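Local coordinates for protein glutamate--tRNA ligase (Elizabethkingia anophelis, PDB 6B1Z) that probably attaches glutamate to its cognate tRNA at the expense of ATP, acting as a class I aminoacyl-tRNA synthetase, at residues A[97-102]-A[205-210]; A[103-108]-A[246-251]; A[200-205]-A[210-215]. All blocks are in the same frame, centred on the assembly; numbering follows the deposited sequence.

Interaction 1 (A[97-102]-A[205-210]); sequences DIYDRY and DGMPTY. With FMT (formic acid), chain B; EDO (1,2-ethanediol), chain S.
Tyr99 and Pro208 make the main contact between the helix carrying 97-102 and the loop 205-210, and Asp100 adds a water bridge to Gly206. At the start of the helical segment, Asp97 looks outward: its backbone N donates to O1 of a formic acid molecule (2.9 Å), and its OD2 accepts from O2 of an ethanediol, both probably left from the crystallisation liquor.

Two residues on, the Tyr99 side chain leaves the helix toward the loop, CG anti to the carbonyl carbon (chi1 -60°), and lays one ring face against the proline. Pro208 CG stands 3.6 Å from the ring centroid and 18° off the normal, a CH-pi contact shifted toward the rim. Pro208 CD comes to 3.4 Å from Tyr99 CD2. Met207 curls round, bent at both chi2 and chi3, and brings CE to the ring edge, 3.8 Å from Tyr99 CD2. A tyrosine suits this place because its flat ring receives apolar groups while its hydroxyl reaches on to hydrogen-bond with Asp217 of helix 210-220.

Within the catalytic domain of this class I synthetase, the loop links strand 200-202 to helix 210-220. Its bend is an Asx turn: Met207 N donates to Asp205 OD1 from above the carboxylate plane, 47° out of it. Gly206 has a positive phi, where a CB would be jammed against the carbonyl O of Asp205, so glycine suits the turn.

Asp100, next along the helix, approaches that glycine through water, which donates to Asp100 OD1 (2.9 Å) and to Gly206 O (2.6 Å).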
loop_
_atom_site.group_PDB
_atom_site.type_symbol
_atom_site.label_atom_id
_atom_site.label_comp_id
_atom_site.label_asym_id
_atom_site.label_seq_id
_atom_site.Cartn_x
_atom_site.Cartn_y
_atom_site.Cartn_z
ATOM N N ASP A 97 -29.565 9.115 12.544
ATOM C CA ASP A 97 -30.784 9.886 12.285
ATOM C C ASP A 97 -30.956 10.167 10.792
ATOM O O ASP A 97 -32.085 10.166 10.279
ATOM C CB ASP A 97 -30.773 11.181 13.094
ATOM C CG ASP A 97 -31.242 10.975 14.522
ATOM O OD1 ASP A 97 -31.289 9.807 14.973
ATOM O OD2 ASP A 97 -31.573 11.977 15.190
ATOM N N ILE A 98 -29.849 10.404 10.080
ATOM C CA ILE A 98 -29.898 10.551 8.625
ATOM C C ILE A 98 -30.402 9.268 7.987
ATOM O O ILE A 98 -31.271 9.282 7.101
ATOM C CB ILE A 98 -28.509 10.941 8.078
ATOM C CG1 ILE A 98 -28.085 12.295 8.640
ATOM C CG2 ILE A 98 -28.513 10.971 6.560
ATOM C CD1 ILE A 98 -26.606 12.624 8.452
ATOM N N TYR A 99 -29.856 8.135 8.423
ATOM C CA TYR A 99 -30.251 6.868 7.820
ATOM C C TYR A 99 -31.717 6.561 8.096
ATOM O O TYR A 99 -32.423 6.034 7.224
ATOM C CB TYR A 99 -29.362 5.743 8.337
ATOM C CG TYR A 99 -27.889 5.921 8.028
ATOM C CD1 TYR A 99 -27.452 6.462 6.817
ATOM C CD2 TYR A 99 -26.936 5.562 8.968
ATOM C CE1 TYR A 99 -26.071 6.615 6.561
ATOM C CE2 TYR A 99 -25.580 5.711 8.727
ATOM C CZ TYR A 99 -25.155 6.238 7.533
ATOM O OH TYR A 99 -23.801 6.386 7.329
ATOM N N ASP A 100 -32.194 6.877 9.304
ATOM C CA ASP A 100 -33.602 6.633 9.630
ATOM C C ASP A 100 -34.527 7.411 8.706
ATOM O O ASP A 100 -35.559 6.892 8.264
ATOM C CB ASP A 100 -33.876 7.019 11.082
ATOM C CG ASP A 100 -33.291 6.037 12.073
ATOM O OD1 ASP A 100 -32.799 4.963 11.674
ATOM O OD2 ASP A 100 -33.307 6.372 13.282
ATOM N N ARG A 101 -34.169 8.657 8.402
ATOM C CA ARG A 101 -34.960 9.478 7.492
ATOM C C ARG A 101 -35.110 8.796 6.136
ATOM O O ARG A 101 -36.217 8.717 5.586
ATOM C CB ARG A 101 -34.295 10.856 7.362
ATOM C CG ARG A 101 -34.909 11.811 6.353
ATOM C CD ARG A 101 -34.523 13.272 6.662
ATOM N NE ARG A 101 -33.203 13.655 6.161
ATOM C CZ ARG A 101 -32.159 13.959 6.931
ATOM N NH1 ARG A 101 -32.264 13.932 8.256
ATOM N NH2 ARG A 101 -31.003 14.299 6.372
ATOM N N TYR A 102 -34.007 8.264 5.600
ATOM C CA TYR A 102 -34.044 7.672 4.269
ATOM C C TYR A 102 -34.571 6.250 4.276
ATOM O O TYR A 102 -35.110 5.799 3.256
ATOM C CB TYR A 102 -32.658 7.768 3.634
ATOM C CG TYR A 102 -32.334 9.214 3.342
ATOM C CD1 TYR A 102 -33.213 10.001 2.614
ATOM C CD2 TYR A 102 -31.187 9.812 3.850
ATOM C CE1 TYR A 102 -32.944 11.327 2.358
ATOM C CE2 TYR A 102 -30.908 11.138 3.594
ATOM C CZ TYR A 102 -31.787 11.887 2.846
ATOM O OH TYR A 102 -31.515 13.211 2.595
ATOM N N ASP A 205 -31.047 -3.987 13.692
ATOM C CA ASP A 205 -30.934 -2.900 14.651
ATOM C C ASP A 205 -31.207 -1.527 14.044
ATOM O O ASP A 205 -31.028 -0.519 14.733
ATOM C CB ASP A 205 -29.548 -2.923 15.315
ATOM C CG ASP A 205 -28.406 -2.717 14.331
ATOM O OD1 ASP A 205 -28.660 -2.534 13.121
ATOM O OD2 ASP A 205 -27.239 -2.738 14.773
ATOM N N GLY A 206 -31.649 -1.462 12.784
ATOM C CA GLY A 206 -31.918 -0.192 12.145
ATOM C C GLY A 206 -30.726 0.448 11.468
ATOM O O GLY A 206 -30.891 1.486 10.806
ATOM N N MET A 207 -29.532 -0.132 11.606
ATOM C CA MET A 207 -28.433 0.503 10.896
ATOM C C MET A 207 -28.323 -0.057 9.478
ATOM O O MET A 207 -28.539 -1.257 9.259
ATOM C CB MET A 207 -27.110 0.303 11.633
ATOM C CG MET A 207 -26.930 1.202 12.877
ATOM S SD MET A 207 -27.087 3.005 12.624
ATOM C CE MET A 207 -25.564 3.327 11.724
ATOM N N PRO A 208 -28.006 0.796 8.513
ATOM C CA PRO A 208 -27.882 0.329 7.134
ATOM C C PRO A 208 -26.687 -0.591 6.948
ATOM O O PRO A 208 -25.712 -0.564 7.701
ATOM C CB PRO A 208 -27.702 1.622 6.336
ATOM C CG PRO A 208 -26.991 2.538 7.319
ATOM C CD PRO A 208 -27.626 2.214 8.656
ATOM N N THR A 209 -26.777 -1.421 5.910
ATOM C CA THR A 209 -25.603 -2.075 5.371
ATOM C C THR A 209 -24.800 -1.076 4.544
ATOM O O THR A 209 -25.283 0.014 4.213
ATOM C CB THR A 209 -26.003 -3.261 4.496
ATOM O OG1 THR A 209 -26.730 -2.768 3.365
ATOM C CG2 THR A 209 -26.861 -4.249 5.303
ATOM N N TYR A 210 -23.568 -1.467 4.183
ATOM C CA TYR A 210 -22.698 -0.589 3.398
ATOM C C TYR A 210 -23.379 -0.123 2.120
ATOM O O TYR A 210 -23.209 1.024 1.694
ATOM C CB TYR A 210 -21.389 -1.293 3.020
ATOM C CG TYR A 210 -20.445 -1.654 4.145
ATOM C CD1 TYR A 210 -20.391 -0.917 5.322
ATOM C CD2 TYR A 210 -19.583 -2.733 4.009
ATOM C CE1 TYR A 210 -19.501 -1.260 6.339
ATOM C CE2 TYR A 210 -18.705 -3.080 5.009
ATOM C CZ TYR A 210 -18.667 -2.343 6.167
ATOM O OH TYR A 210 -17.783 -2.707 7.155
HETATM C C FMT B . -27.978 9.958 16.137
HETATM O O1 FMT B . -28.176 10.057 14.927
HETATM O O2 FMT B . -26.913 10.235 16.686
HETATM C C1 EDO S . -31.437 11.308 19.958
HETATM O O1 EDO S . -30.504 10.484 19.251
HETATM C C2 EDO S . -32.026 12.328 18.993
HETATM O O2 EDO S . -32.386 11.670 17.772
HETATM O O HOH W 1 -32.800 2.852 9.694
#

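Interaction 2 (A[103-108]-A[246-251]); sequences TEQILK and MGWDAP. With EDO (1,2-ethanediol), chain C.
Met246 lies against Gln105 and Ile106 of helix 96-106, touching the first with its methyl group and the second with its sulfur. Its chain is folded rather than extended: chi1, chi2 and chi3 all lie near -60° to -75°, which turns SD and CE back toward the helix. SD rests 3.8 Å from Ile106 CB, the two side chains crossing at about a right angle, and CE lies 3.6 Å from Gln105 CD, against the amide group. Methionine, long and unbranched, suits this place: it folds back and offers a polarisable sulfur and a methyl to two neighbours.

Gln105 does the reverse. With CG anti to the backbone N (chi1 -176°) and the chain straight beyond it, its amide is carried clear of the helix, placing NE2 3.0 Å from Met246 O. On the other branch, OE1 accepts from a water at 2.7 Å, and that same water accepts from Trp248 NE1 at 3.0 Å. The indole is steadied from within its own segment, for Met246 CB sits over the centre of one ring face, 3.4 Å above the plane; outside it, His219 stacks on the ring.

Between Met246 and Trp248, Gly247 closes helix 236-246 in a Schellman motif, its positive phi suiting glycine.

The chemistry is therefore divided: the sulfur packs on the buried Ile106 and the methyl on the Gln105 amide, whereas at the partly exposed border that amide and one water couple the helix to the indole N-H.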
loop_
_atom_site.group_PDB
_atom_site.type_symbol
_atom_site.label_atom_id
_atom_site.label_comp_id
_atom_site.label_asym_id
_atom_site.label_seq_id
_atom_site.Cartn_x
_atom_site.Cartn_y
_atom_site.Cartn_z
ATOM N N THR A 103 -34.468 5.547 5.401
ATOM C CA THR A 103 -35.177 4.277 5.528
ATOM C C THR A 103 -36.687 4.488 5.418
ATOM O O THR A 103 -37.378 3.750 4.705
ATOM C CB THR A 103 -34.803 3.611 6.853
ATOM O OG1 THR A 103 -33.424 3.234 6.818
ATOM C CG2 THR A 103 -35.646 2.372 7.099
ATOM N N GLU A 104 -37.215 5.508 6.104
ATOM C CA GLU A 104 -38.638 5.823 5.984
ATOM C C GLU A 104 -39.002 6.144 4.535
ATOM O O GLU A 104 -40.057 5.715 4.041
ATOM C CB GLU A 104 -39.000 6.989 6.911
ATOM C CG GLU A 104 -40.476 7.374 6.855
ATOM C CD GLU A 104 -40.782 8.668 7.588
ATOM O OE1 GLU A 104 -39.857 9.246 8.198
ATOM O OE2 GLU A 104 -41.953 9.107 7.548
ATOM N N GLN A 105 -38.124 6.868 3.831
ATOM C CA GLN A 105 -38.407 7.242 2.447
ATOM C C GLN A 105 -38.478 6.016 1.544
ATOM O O GLN A 105 -39.446 5.846 0.787
ATOM C CB GLN A 105 -37.356 8.227 1.931
ATOM C CG GLN A 105 -37.649 8.724 0.521
ATOM C CD GLN A 105 -36.582 9.636 -0.032
ATOM O OE1 GLN A 105 -35.992 10.442 0.697
ATOM N NE2 GLN A 105 -36.329 9.526 -1.333
ATOM N N ILE A 106 -37.474 5.137 1.613
ATOM C CA ILE A 106 -37.462 4.013 0.682
ATOM C C ILE A 106 -38.585 3.025 0.977
ATOM O O ILE A 106 -39.032 2.314 0.062
ATOM C CB ILE A 106 -36.091 3.295 0.658
ATOM C CG1 ILE A 106 -35.953 2.515 -0.672
ATOM C CG2 ILE A 106 -35.922 2.372 1.881
ATOM C CD1 ILE A 106 -34.613 1.876 -0.883
ATOM N N LEU A 107 -39.075 2.966 2.219
ATOM C CA LEU A 107 -40.183 2.070 2.532
ATOM C C LEU A 107 -41.495 2.531 1.917
ATOM O O LEU A 107 -42.453 1.751 1.895
ATOM C CB LEU A 107 -40.343 1.928 4.052
ATOM C CG LEU A 107 -39.297 1.046 4.738
ATOM C CD1 LEU A 107 -39.465 1.125 6.256
ATOM C CD2 LEU A 107 -39.399 -0.396 4.240
ATOM N N LYS A 108 -41.564 3.766 1.415
ATOM C CA LYS A 108 -42.750 4.205 0.687
ATOM C C LYS A 108 -42.747 3.767 -0.773
ATOM O O LYS A 108 -43.770 3.938 -1.453
ATOM C CB LYS A 108 -42.874 5.722 0.769
ATOM C CG LYS A 108 -43.171 6.203 2.173
ATOM C CD LYS A 108 -43.001 7.701 2.302
ATOM C CE LYS A 108 -43.159 8.131 3.752
ATOM N NZ LYS A 108 -42.843 9.570 3.958
ATOM N N MET A 246 -34.638 6.272 -4.752
ATOM C CA MET A 246 -34.673 7.449 -3.902
ATOM C C MET A 246 -35.013 8.721 -4.663
ATOM O O MET A 246 -35.154 9.783 -4.037
ATOM C CB MET A 246 -33.326 7.624 -3.196
ATOM C CG MET A 246 -32.917 6.413 -2.326
ATOM S SD MET A 246 -34.097 5.996 -1.029
ATOM C CE MET A 246 -33.789 7.336 0.138
ATOM N N GLY A 247 -35.166 8.627 -5.980
ATOM C CA GLY A 247 -35.398 9.786 -6.824
ATOM C C GLY A 247 -34.184 10.663 -7.014
ATOM O O GLY A 247 -34.334 11.878 -7.222
ATOM N N TRP A 248 -32.985 10.079 -6.963
ATOM C CA TRP A 248 -31.724 10.809 -6.978
ATOM C C TRP A 248 -30.907 10.485 -8.224
ATOM O O TRP A 248 -31.093 9.444 -8.868
ATOM C CB TRP A 248 -30.865 10.468 -5.746
ATOM C CG TRP A 248 -31.465 10.821 -4.419
ATOM C CD1 TRP A 248 -32.458 11.733 -4.162
ATOM C CD2 TRP A 248 -31.097 10.259 -3.160
ATOM N NE1 TRP A 248 -32.728 11.762 -2.811
ATOM C CE2 TRP A 248 -31.908 10.863 -2.177
ATOM C CE3 TRP A 248 -30.153 9.297 -2.766
ATOM C CZ2 TRP A 248 -31.801 10.547 -0.821
ATOM C CZ3 TRP A 248 -30.053 8.979 -1.418
ATOM C CH2 TRP A 248 -30.872 9.607 -0.461
ATOM N N ASP A 249 -29.995 11.400 -8.552
ATOM C CA ASP A 249 -29.029 11.202 -9.625
ATOM C C ASP A 249 -27.785 10.506 -9.090
ATOM O O ASP A 249 -27.204 10.945 -8.095
ATOM C CB ASP A 249 -28.633 12.544 -10.243
ATOM C CG ASP A 249 -29.788 13.220 -10.948
ATOM O OD1 ASP A 249 -30.648 12.505 -11.495
ATOM O OD2 ASP A 249 -29.821 14.463 -10.953
ATOM N N ALA A 250 -27.360 9.457 -9.767
ATOM C CA ALA A 250 -26.179 8.747 -9.309
ATOM C C ALA A 250 -24.911 9.515 -9.675
ATOM O O ALA A 250 -24.875 10.227 -10.685
ATOM C CB ALA A 250 -26.127 7.351 -9.923
ATOM N N PRO A 251 -23.856 9.380 -8.874
ATOM C CA PRO A 251 -22.542 9.890 -9.286
ATOM C C PRO A 251 -21.996 9.039 -10.419
ATOM O O PRO A 251 -22.566 8.005 -10.791
ATOM C CB PRO A 251 -21.688 9.731 -8.029
ATOM C CG PRO A 251 -22.291 8.532 -7.343
ATOM C CD PRO A 251 -23.787 8.667 -7.584
HETATM C C1 EDO C . -34.034 12.096 -10.373
HETATM O O1 EDO C . -33.140 12.370 -11.456
HETATM C C2 EDO C . -34.735 10.762 -10.607
HETATM O O2 EDO C . -33.784 9.689 -10.595
HETATM O O HOH W 2 -34.888 12.468 -0.778
#

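Interaction 3 (A[200-205]-A[210-215]); sequences VLVKND and YHFANI. With FMT (formic acid), chain N.
Phe212, Leu201 and Val202 carry this buried contact between strand 200-202 and the first turns of helix 210-220. Phe212 gives the most surface. Its CG lies opposite the backbone N across the CA-CB bond (chi1 -164°), which turns the ring toward the strand. CB of the phenylalanine closes on Leu201 O at 3.4 Å, while its ring carbon CD2 lies 4.1 Å from Leu201 CB; the two side chains stand roughly perpendicular.

Val202 reaches the same part of the ring with a single branch, CG2, 3.7 Å from Phe212 CD2. Compact and beta-branched, valine suits a strand and presents a methyl without crowding the ring. Leu201 and Val202 both face Ile169 of the neighbouring antiparallel strand, a classic beta bulge. Thr103 and Ile106 of helix 96-106 also touch the ring.

Asn214, buried, donates from ND2 to O2 of a formic acid molecule (3.2 Å), and its OD1 takes hydrogen bonds from Arg49 and Gln92.

Between these side chains of strand and helix the meeting is apolar, so shape and exclusion of water probably hold them together, while Thr209, just before the helix, supplies the polar link by hydrogen-bonding to Val200 O and Leu201 O.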
loop_
_atom_site.group_PDB
_atom_site.type_symbol
_atom_site.label_atom_id
_atom_site.label_comp_id
_atom_site.label_asym_id
_atom_site.label_seq_id
_atom_site.Cartn_x
_atom_site.Cartn_y
_atom_site.Cartn_z
ATOM N N VAL A 200 -29.793 -7.072 1.561
ATOM C CA VAL A 200 -30.207 -6.392 2.781
ATOM C C VAL A 200 -29.727 -4.947 2.740
ATOM O O VAL A 200 -28.539 -4.676 2.491
ATOM C CB VAL A 200 -29.661 -7.107 4.021
ATOM C CG1 VAL A 200 -29.992 -6.294 5.285
ATOM C CG2 VAL A 200 -30.227 -8.511 4.135
ATOM N N LEU A 201 -30.647 -4.025 2.998
ATOM C CA LEU A 201 -30.386 -2.596 3.066
ATOM C C LEU A 201 -30.285 -2.091 4.487
ATOM O O LEU A 201 -29.492 -1.186 4.746
ATOM C CB LEU A 201 -31.489 -1.801 2.361
ATOM C CG LEU A 201 -31.707 -2.171 0.901
ATOM C CD1 LEU A 201 -32.849 -1.353 0.329
ATOM C CD2 LEU A 201 -30.412 -1.928 0.131
ATOM N N VAL A 202 -31.094 -2.627 5.402
ATOM C CA VAL A 202 -31.099 -2.198 6.796
ATOM C C VAL A 202 -31.125 -3.446 7.671
ATOM O O VAL A 202 -31.935 -4.351 7.449
ATOM C CB VAL A 202 -32.297 -1.275 7.109
ATOM C CG1 VAL A 202 -32.206 -0.758 8.549
ATOM C CG2 VAL A 202 -32.356 -0.100 6.100
ATOM N N LYS A 203 -30.224 -3.506 8.650
ATOM C CA LYS A 203 -30.104 -4.651 9.541
ATOM C C LYS A 203 -31.178 -4.607 10.639
ATOM O O LYS A 203 -31.935 -3.643 10.763
ATOM C CB LYS A 203 -28.699 -4.673 10.148
ATOM C CG LYS A 203 -27.586 -4.695 9.105
ATOM C CD LYS A 203 -26.190 -4.589 9.745
ATOM C CE LYS A 203 -25.964 -3.220 10.398
ATOM N NZ LYS A 203 -24.588 -3.073 10.982
ATOM N N ASN A 204 -31.226 -5.683 11.446
ATOM C CA ASN A 204 -32.183 -5.821 12.550
ATOM C C ASN A 204 -32.190 -4.633 13.499
ATOM O O ASN A 204 -33.224 -4.335 14.107
ATOM C CB ASN A 204 -31.860 -7.060 13.390
ATOM C CG ASN A 204 -32.304 -8.338 12.750
ATOM O OD1 ASN A 204 -33.193 -8.350 11.893
ATOM N ND2 ASN A 204 -31.697 -9.442 13.174
ATOM N N ASP A 205 -31.047 -3.987 13.692
ATOM C CA ASP A 205 -30.934 -2.900 14.651
ATOM C C ASP A 205 -31.207 -1.527 14.044
ATOM O O ASP A 205 -31.028 -0.519 14.733
ATOM C CB ASP A 205 -29.548 -2.923 15.315
ATOM C CG ASP A 205 -28.406 -2.717 14.331
ATOM O OD1 ASP A 205 -28.660 -2.534 13.121
ATOM O OD2 ASP A 205 -27.239 -2.738 14.773
ATOM N N TYR A 210 -23.568 -1.467 4.183
ATOM C CA TYR A 210 -22.698 -0.589 3.398
ATOM C C TYR A 210 -23.379 -0.123 2.120
ATOM O O TYR A 210 -23.209 1.024 1.694
ATOM C CB TYR A 210 -21.389 -1.293 3.020
ATOM C CG TYR A 210 -20.445 -1.654 4.145
ATOM C CD1 TYR A 210 -20.391 -0.917 5.322
ATOM C CD2 TYR A 210 -19.583 -2.733 4.009
ATOM C CE1 TYR A 210 -19.501 -1.260 6.339
ATOM C CE2 TYR A 210 -18.705 -3.080 5.009
ATOM C CZ TYR A 210 -18.667 -2.343 6.167
ATOM O OH TYR A 210 -17.783 -2.707 7.155
ATOM N N HIS A 211 -24.145 -1.018 1.475
ATOM C CA HIS A 211 -24.768 -0.665 0.204
ATOM C C HIS A 211 -25.655 0.566 0.344
ATOM O O HIS A 211 -25.569 1.505 -0.456
ATOM C CB HIS A 211 -25.594 -1.838 -0.312
ATOM C CG HIS A 211 -24.785 -3.046 -0.662
ATOM N ND1 HIS A 211 -23.875 -3.062 -1.695
ATOM C CD2 HIS A 211 -24.770 -4.289 -0.124
ATOM C CE1 HIS A 211 -23.324 -4.263 -1.772
ATOM N NE2 HIS A 211 -23.860 -5.029 -0.838
ATOM N N PHE A 212 -26.534 0.559 1.348
ATOM C CA PHE A 212 -27.496 1.644 1.535
ATOM C C PHE A 212 -26.831 2.864 2.171
ATOM O O PHE A 212 -27.069 3.993 1.733
ATOM C CB PHE A 212 -28.650 1.127 2.391
ATOM C CG PHE A 212 -29.907 1.988 2.381
ATOM C CD1 PHE A 212 -30.299 2.709 1.257
ATOM C CD2 PHE A 212 -30.708 2.032 3.513
ATOM C CE1 PHE A 212 -31.482 3.472 1.273
ATOM C CE2 PHE A 212 -31.888 2.792 3.545
ATOM C CZ PHE A 212 -32.273 3.507 2.423
ATOM N N ALA A 213 -25.993 2.642 3.192
ATOM C CA ALA A 213 -25.276 3.752 3.821
ATOM C C ALA A 213 -24.446 4.527 2.805
ATOM O O ALA A 213 -24.403 5.767 2.845
ATOM C CB ALA A 213 -24.380 3.240 4.951
ATOM N N ASN A 214 -23.788 3.823 1.875
ATOM C CA ASN A 214 -22.910 4.528 0.955
ATOM C C ASN A 214 -23.687 5.338 -0.074
ATOM O O ASN A 214 -23.262 6.443 -0.423
ATOM C CB ASN A 214 -21.936 3.563 0.281
ATOM C CG ASN A 214 -20.781 3.200 1.177
ATOM O OD1 ASN A 214 -20.471 3.928 2.124
ATOM N ND2 ASN A 214 -20.138 2.076 0.898
ATOM N N ILE A 215 -24.835 4.840 -0.567
ATOM C CA ILE A 215 -25.551 5.676 -1.529
ATOM C C ILE A 215 -26.185 6.876 -0.817
ATOM O O ILE A 215 -26.219 7.981 -1.369
ATOM C CB ILE A 215 -26.571 4.871 -2.376
ATOM C CG1 ILE A 215 -27.767 4.374 -1.564
ATOM C CG2 ILE A 215 -25.870 3.731 -3.140
ATOM C CD1 ILE A 215 -29.013 5.244 -1.759
HETATM C C FMT N . -17.016 -0.333 2.684
HETATM O O1 FMT N . -16.851 -0.735 3.837
HETATM O O2 FMT N . -17.635 0.690 2.389
#

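Overall arrangement
The three contacts knit one corner of the catalytic domain. Interaction 3 is its buried part and wholly apolar in side-chain packing; interactions 1 and 2 are partly buried, and each adds a water bridge at its border. Helix 96-106 serves both of these, its earlier turns meeting the loop 205-210 and its last turns meeting 246-251, and Tyr102 of interaction 1 packs on Trp248 and Met246 of interaction 2. Interactions 1 and 3 join through Thr209, whose N and OG1 hydrogen-bond to Leu201 O and Val200 O, and through Pro208 against Ala213. Thr103 and Ile106, from interaction 2's helical segment, reach Val202, Leu201 and Phe212, tying that helix to interaction 3.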